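Phosphoglycerate dehydrogenase (Lactobacillus plantarum, PDB 3EVT) probably catalyses the NAD-dependent oxidation of 3-phosphoglycerate to 3-phosphohydroxypyruvate, the step that commits this metabolite to serine synthesis. Local coordinates at residues 86-92 with 305-310; 63-67 with 291-296. All coordinates share one frame; numbering follows the deposited sequence.

From the N terminus the chain lays down strand 64-66, then strand 86-88, which lies beside it in the parallel sheet. It then builds the NAD-binding domain before coming back as helix 284-302 and a final tail. Contact 2 closes the first long loop, setting 291-296 of that helix on 63-67; contact 1 closes the second, setting the tail 305-310 against 86-92. The loops cross, because 86-92 falls within the first loop and 305-310 beyond its end. Their centres lie about 7 Å apart, and Asn295 of contact 2 also bonds the backbone of 305-310. Together they fasten both C-terminal elements to the N-terminal sheet.

Contact 1: residues 86-92 with 305-310; sequences VVANTSG and LVRNQV
The amide of Asn308 projects into the concave side of the turn formed by Asn89, Thr90 and Ser91. Its ND2 fills the hollow and donates to two backbone carbonyls, Asn89 O at 3.1 Å and Ser91 O at 3.0 Å, a pair of bonds that fixes the amide's rotation. The first of these lies nearly in the amide plane, although the nitrogen sits well above the plane of the Asn89 carbonyl. Arg307, bent at its second torsion (chi2 80°), follows alongside: its NH2 reaches the same Ser91 O at 3.1 Å, and its NE donates to Asn308 OD1 from well above that carbonyl's plane. Asn89 and Asn308 cross with their amides almost perpendicular, Asn89 OD1 resting on Asn308 CB at 3.3 Å, while Asn89 ND2 turns off to Ala70 O. Next to this pair, toward Val87 and Val310, the backbones join in a single antiparallel bridge on the outermost strand 86-88 of the flavodoxin-like sheet: Ala88 and Gln309 form a non-hydrogen-bonded pair, flanked by Val310 N to Val87 O (2.8 Å) and Asn89 N to Asn308 O. On one side of this bridge Val310 CG2 lies against the Asn89 amide. On another, Leu305 CD1 lies against Val86 CG2 at 3.6 Å, the two side chains pointing past one another, and also touches the Ala88 methyl. The extended Gln309 side chain runs over Val87 O, and its NE2 ends beside Val86 CG1, where a water accepts from Gln309 NE2 and Val87 N and donates to Val310 O at 2.7 Å.

Contact 2: residues 63-67 with 291-296; sequences KFVQV and IFAANF
Gln66 leaves strand 64-66 toward helix 284-302 and meets it atom by atom. Its CB lies 3.7 Å from Phe292 CD1, and CG, anti to the backbone N (chi1 173°), continues along that ring toward Phe292 CB. There the chain bends, which carries the amide past the ring to Asn295 and the CG2 branch of Ile291. OE1 accepts from Asn295 ND2 at 3.0 Å. The bond is nearly straight and runs along a lone pair, and because the two amides are almost coplanar it is well formed from both ends. At the other corner Gln66 NE2 donates to Val67 O at 3.2 Å. This nitrogen also bonds Asn89 O and passes beside Ile291 CG2. Asn295 is equally committed, its OD1 receiving the backbone N-H groups of Val306 and Arg307, so each buried amide has partners at its oxygen and its nitrogen. Two residues earlier, on the same face of the strand, Phe64 CZ presses on Asn295 CB at 3.5 Å, and its CE2 comes within 3.9 Å of Phe292 CE1. Phe292 also stacks with Tyr45, and Phe296 continues the packing onto Val4. The helix segment runs nearly antiparallel to the strand, their axes 10.0 Å apart. Such a C-terminal helix, returning from the Rossmann domain to cover the parallel flavodoxin-like sheet, is characteristic of the substrate-binding domain of D-2-hydroxyacid dehydrogenases.

Contact 1: residues 86-92 with 305-310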
loop_
_atom_site.group_PDB
_atom_site.type_symbol
_atom_site.label_atom_id
_atom_site.label_comp_id
_atom_site.label_asym_id
_atom_site.label_seq_id
_atom_site.Cartn_x
_atom_site.Cartn_y
_atom_site.Cartn_z
ATOM N N VAL A 86 14.447 -12.175 21.205
ATOM C CA VAL A 86 13.882 -12.057 19.839
ATOM C C VAL A 86 14.962 -11.622 18.845
ATOM O O VAL A 86 15.839 -10.855 19.190
ATOM C CB VAL A 86 12.555 -11.168 19.724
ATOM C CG1 VAL A 86 11.392 -11.760 20.602
ATOM C CG2 VAL A 86 12.789 -9.705 19.997
ATOM N N VAL A 87 14.901 -12.167 17.631
ATOM C CA VAL A 87 15.855 -11.847 16.582
ATOM C C VAL A 87 15.122 -11.470 15.286
ATOM O O VAL A 87 14.097 -12.059 14.947
ATOM C CB VAL A 87 16.824 -13.036 16.322
ATOM C CG1 VAL A 87 17.912 -12.639 15.331
ATOM C CG2 VAL A 87 17.437 -13.496 17.634
ATOM N N ALA A 88 15.645 -10.468 14.579
ATOM C CA ALA A 88 15.156 -10.103 13.242
ATOM C C ALA A 88 16.370 -10.007 12.352
ATOM O O ALA A 88 17.492 -9.799 12.862
ATOM C CB ALA A 88 14.414 -8.780 13.244
ATOM N N ASN A 89 16.143 -10.161 11.034
ATOM C CA ASN A 89 17.181 -10.024 10.026
ATOM C C ASN A 89 16.791 -8.960 9.006
ATOM O O ASN A 89 15.949 -8.105 9.299
ATOM C CB ASN A 89 17.502 -11.377 9.397
ATOM C CG ASN A 89 16.409 -11.869 8.525
ATOM O OD1 ASN A 89 15.393 -11.201 8.338
ATOM N ND2 ASN A 89 16.598 -13.062 7.974
ATOM N N THR A 90 17.437 -8.983 7.836
ATOM C CA THR A 90 17.275 -7.967 6.796
ATOM C C THR A 90 16.822 -8.529 5.437
ATOM O O THR A 90 17.234 -8.021 4.390
ATOM C CB THR A 90 18.603 -7.240 6.535
ATOM O OG1 THR A 90 19.647 -8.222 6.504
ATOM C CG2 THR A 90 18.904 -6.171 7.640
ATOM N N SER A 91 15.990 -9.557 5.420
ATOM C CA SER A 91 15.475 -10.001 4.130
ATOM C C SER A 91 14.394 -9.125 3.501
ATOM O O SER A 91 13.846 -8.213 4.134
ATOM C CB SER A 91 15.018 -11.460 4.162
ATOM O OG SER A 91 14.144 -11.668 5.228
ATOM N N GLY A 92 14.119 -9.375 2.218
ATOM C CA GLY A 92 13.000 -8.729 1.533
ATOM C C GLY A 92 13.216 -7.334 0.975
ATOM O O GLY A 92 12.281 -6.728 0.407
ATOM N N LEU A 305 8.386 -7.166 17.658
ATOM C CA LEU A 305 9.026 -6.726 16.424
ATOM C C LEU A 305 7.981 -6.562 15.349
ATOM O O LEU A 305 6.935 -7.234 15.389
ATOM C CB LEU A 305 10.052 -7.772 15.965
ATOM C CG LEU A 305 11.118 -8.027 17.018
ATOM C CD1 LEU A 305 12.125 -9.104 16.519
ATOM C CD2 LEU A 305 11.781 -6.676 17.376
ATOM N N VAL A 306 8.256 -5.694 14.377
ATOM C CA VAL A 306 7.352 -5.520 13.270
ATOM C C VAL A 306 7.843 -6.046 11.924
ATOM O O VAL A 306 7.036 -6.205 11.018
ATOM C CB VAL A 306 7.047 -4.076 13.046
ATOM C CG1 VAL A 306 8.316 -3.302 12.846
ATOM C CG2 VAL A 306 6.165 -3.965 11.829
ATOM N N ARG A 307 9.154 -6.281 11.771
ATOM C CA ARG A 307 9.695 -6.605 10.449
ATOM C C ARG A 307 10.726 -7.734 10.539
ATOM O O ARG A 307 11.647 -7.669 11.335
ATOM C CB ARG A 307 10.331 -5.348 9.840
ATOM C CG ARG A 307 11.136 -5.591 8.605
ATOM C CD ARG A 307 10.229 -5.734 7.356
ATOM N NE ARG A 307 10.996 -6.059 6.152
ATOM C CZ ARG A 307 11.454 -5.166 5.289
ATOM N NH1 ARG A 307 11.195 -3.869 5.486
ATOM N NH2 ARG A 307 12.167 -5.565 4.234
ATOM N N ASN A 308 10.582 -8.768 9.727
ATOM C CA ASN A 308 11.655 -9.783 9.567
ATOM C C ASN A 308 11.996 -10.575 10.805
ATOM O O ASN A 308 13.134 -11.090 10.928
ATOM C CB ASN A 308 12.951 -9.167 9.021
ATOM C CG ASN A 308 12.784 -8.677 7.594
ATOM O OD1 ASN A 308 11.785 -9.001 6.975
ATOM N ND2 ASN A 308 13.727 -7.883 7.079
ATOM N N GLN A 309 11.040 -10.699 11.711
ATOM C CA GLN A 309 11.260 -11.565 12.864
ATOM C C GLN A 309 11.608 -12.994 12.439
ATOM O O GLN A 309 10.875 -13.656 11.699
ATOM C CB GLN A 309 10.134 -11.506 13.908
ATOM C CG GLN A 309 10.588 -12.154 15.245
ATOM C CD GLN A 309 9.537 -12.163 16.361
ATOM O OE1 GLN A 309 8.517 -11.508 16.274
ATOM N NE2 GLN A 309 9.846 -12.849 17.445
ATOM N N VAL A 310 12.769 -13.429 12.897
ATOM C CA VAL A 310 13.294 -14.767 12.657
ATOM C C VAL A 310 12.716 -15.762 13.684
ATOM O O VAL A 310 12.813 -15.570 14.892
ATOM C CB VAL A 310 14.822 -14.754 12.772
ATOM C CG1 VAL A 310 15.363 -16.148 12.730
ATOM C CG2 VAL A 310 15.425 -13.896 11.664
HETATM O O HOH W 1 12.619 -14.177 17.160
#

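Contact 2: residues 63-67 with 291-296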
loop_
_atom_site.group_PDB
_atom_site.type_symbol
_atom_site.label_atom_id
_atom_site.label_comp_id
_atom_site.label_asym_id
_atom_site.label_seq_id
_atom_site.Cartn_x
_atom_site.Cartn_y
_atom_site.Cartn_z
ATOM N N LYS A 63 17.597 -8.868 25.169
ATOM C CA LYS A 63 16.226 -9.119 24.809
ATOM C C LYS A 63 15.981 -9.157 23.284
ATOM O O LYS A 63 15.100 -9.845 22.811
ATOM C CB LYS A 63 15.353 -8.067 25.495
ATOM C CG LYS A 63 15.360 -8.122 27.025
ATOM C CD LYS A 63 14.303 -7.180 27.607
ATOM C CE LYS A 63 14.792 -6.479 28.880
ATOM N NZ LYS A 63 15.582 -7.391 29.744
ATOM N N PHE A 64 16.761 -8.415 22.508
ATOM C CA PHE A 64 16.511 -8.311 21.069
ATOM C C PHE A 64 17.838 -8.203 20.320
ATOM O O PHE A 64 18.595 -7.296 20.576
ATOM C CB PHE A 64 15.552 -7.105 20.793
ATOM C CG PHE A 64 15.520 -6.600 19.324
ATOM C CD1 PHE A 64 15.466 -7.485 18.241
ATOM C CD2 PHE A 64 15.457 -5.224 19.065
ATOM C CE1 PHE A 64 15.409 -7.007 16.901
ATOM C CE2 PHE A 64 15.375 -4.712 17.755
ATOM C CZ PHE A 64 15.384 -5.607 16.658
ATOM N N VAL A 65 18.124 -9.144 19.401
ATOM C CA VAL A 65 19.268 -8.984 18.454
ATOM C C VAL A 65 18.786 -8.703 17.017
ATOM O O VAL A 65 17.991 -9.448 16.461
ATOM C CB VAL A 65 20.191 -10.224 18.448
ATOM C CG1 VAL A 65 21.300 -10.072 17.399
ATOM C CG2 VAL A 65 20.816 -10.419 19.814
ATOM N N GLN A 66 19.242 -7.616 16.425
ATOM C CA GLN A 66 18.963 -7.364 15.024
ATOM C C GLN A 66 20.222 -7.668 14.217
ATOM O O GLN A 66 21.182 -6.907 14.304
ATOM C CB GLN A 66 18.595 -5.878 14.786
ATOM C CG GLN A 66 18.467 -5.520 13.309
ATOM C CD GLN A 66 17.138 -5.940 12.684
ATOM O OE1 GLN A 66 16.052 -5.575 13.199
ATOM N NE2 GLN A 66 17.200 -6.716 11.558
ATOM N N VAL A 67 20.215 -8.721 13.396
ATOM C CA VAL A 67 21.357 -8.963 12.493
ATOM C C VAL A 67 21.181 -8.205 11.172
ATOM O O VAL A 67 20.046 -7.930 10.761
ATOM C CB VAL A 67 21.663 -10.483 12.333
ATOM C CG1 VAL A 67 22.084 -11.008 13.671
ATOM C CG2 VAL A 67 20.418 -11.282 11.914
ATOM N N ILE A 291 15.074 -0.799 8.995
ATOM C CA ILE A 291 14.611 -2.080 9.540
ATOM C C ILE A 291 14.815 -2.149 11.069
ATOM O O ILE A 291 13.867 -2.380 11.801
ATOM C CB ILE A 291 15.184 -3.337 8.811
ATOM C CG1 ILE A 291 14.663 -3.389 7.370
ATOM C CG2 ILE A 291 14.735 -4.642 9.527
ATOM C CD1 ILE A 291 15.404 -4.436 6.454
ATOM N N PHE A 292 16.034 -1.922 11.525
ATOM C CA PHE A 292 16.342 -1.766 12.955
ATOM C C PHE A 292 15.522 -0.655 13.659
ATOM O O PHE A 292 14.914 -0.910 14.676
ATOM C CB PHE A 292 17.830 -1.447 13.171
ATOM C CG PHE A 292 18.164 -1.268 14.616
ATOM C CD1 PHE A 292 17.987 -2.341 15.504
ATOM C CD2 PHE A 292 18.580 -0.040 15.100
ATOM C CE1 PHE A 292 18.245 -2.180 16.846
ATOM C CE2 PHE A 292 18.824 0.143 16.440
ATOM C CZ PHE A 292 18.665 -0.911 17.312
ATOM N N ALA A 293 15.506 0.547 13.105
ATOM C CA ALA A 293 14.732 1.661 13.664
ATOM C C ALA A 293 13.256 1.288 13.907
ATOM O O ALA A 293 12.689 1.565 14.994
ATOM C CB ALA A 293 14.843 2.930 12.736
ATOM N N ALA A 294 12.649 0.607 12.940
ATOM C CA ALA A 294 11.237 0.138 13.101
ATOM C C ALA A 294 11.089 -0.973 14.118
ATOM O O ALA A 294 10.205 -0.900 14.978
ATOM C CB ALA A 294 10.642 -0.294 11.752
ATOM N N ASN A 295 11.937 -1.998 14.057
ATOM C CA ASN A 295 11.890 -3.062 15.063
ATOM C C ASN A 295 12.198 -2.572 16.493
ATOM O O ASN A 295 11.593 -3.050 17.469
ATOM C CB ASN A 295 12.813 -4.210 14.708
ATOM C CG ASN A 295 12.201 -5.167 13.671
ATOM O OD1 ASN A 295 10.983 -5.351 13.634
ATOM N ND2 ASN A 295 13.044 -5.797 12.865
ATOM N N PHE A 296 13.119 -1.624 16.615
ATOM C CA PHE A 296 13.429 -1.045 17.906
ATOM C C PHE A 296 12.279 -0.160 18.451
ATOM O O PHE A 296 11.978 -0.222 19.627
ATOM C CB PHE A 296 14.757 -0.276 17.829
ATOM C CG PHE A 296 15.201 0.377 19.144
ATOM C CD1 PHE A 296 15.724 -0.371 20.177
ATOM C CD2 PHE A 296 15.157 1.759 19.286
ATOM C CE1 PHE A 296 16.148 0.237 21.383
ATOM C CE2 PHE A 296 15.565 2.373 20.469
ATOM C CZ PHE A 296 16.075 1.618 21.520
#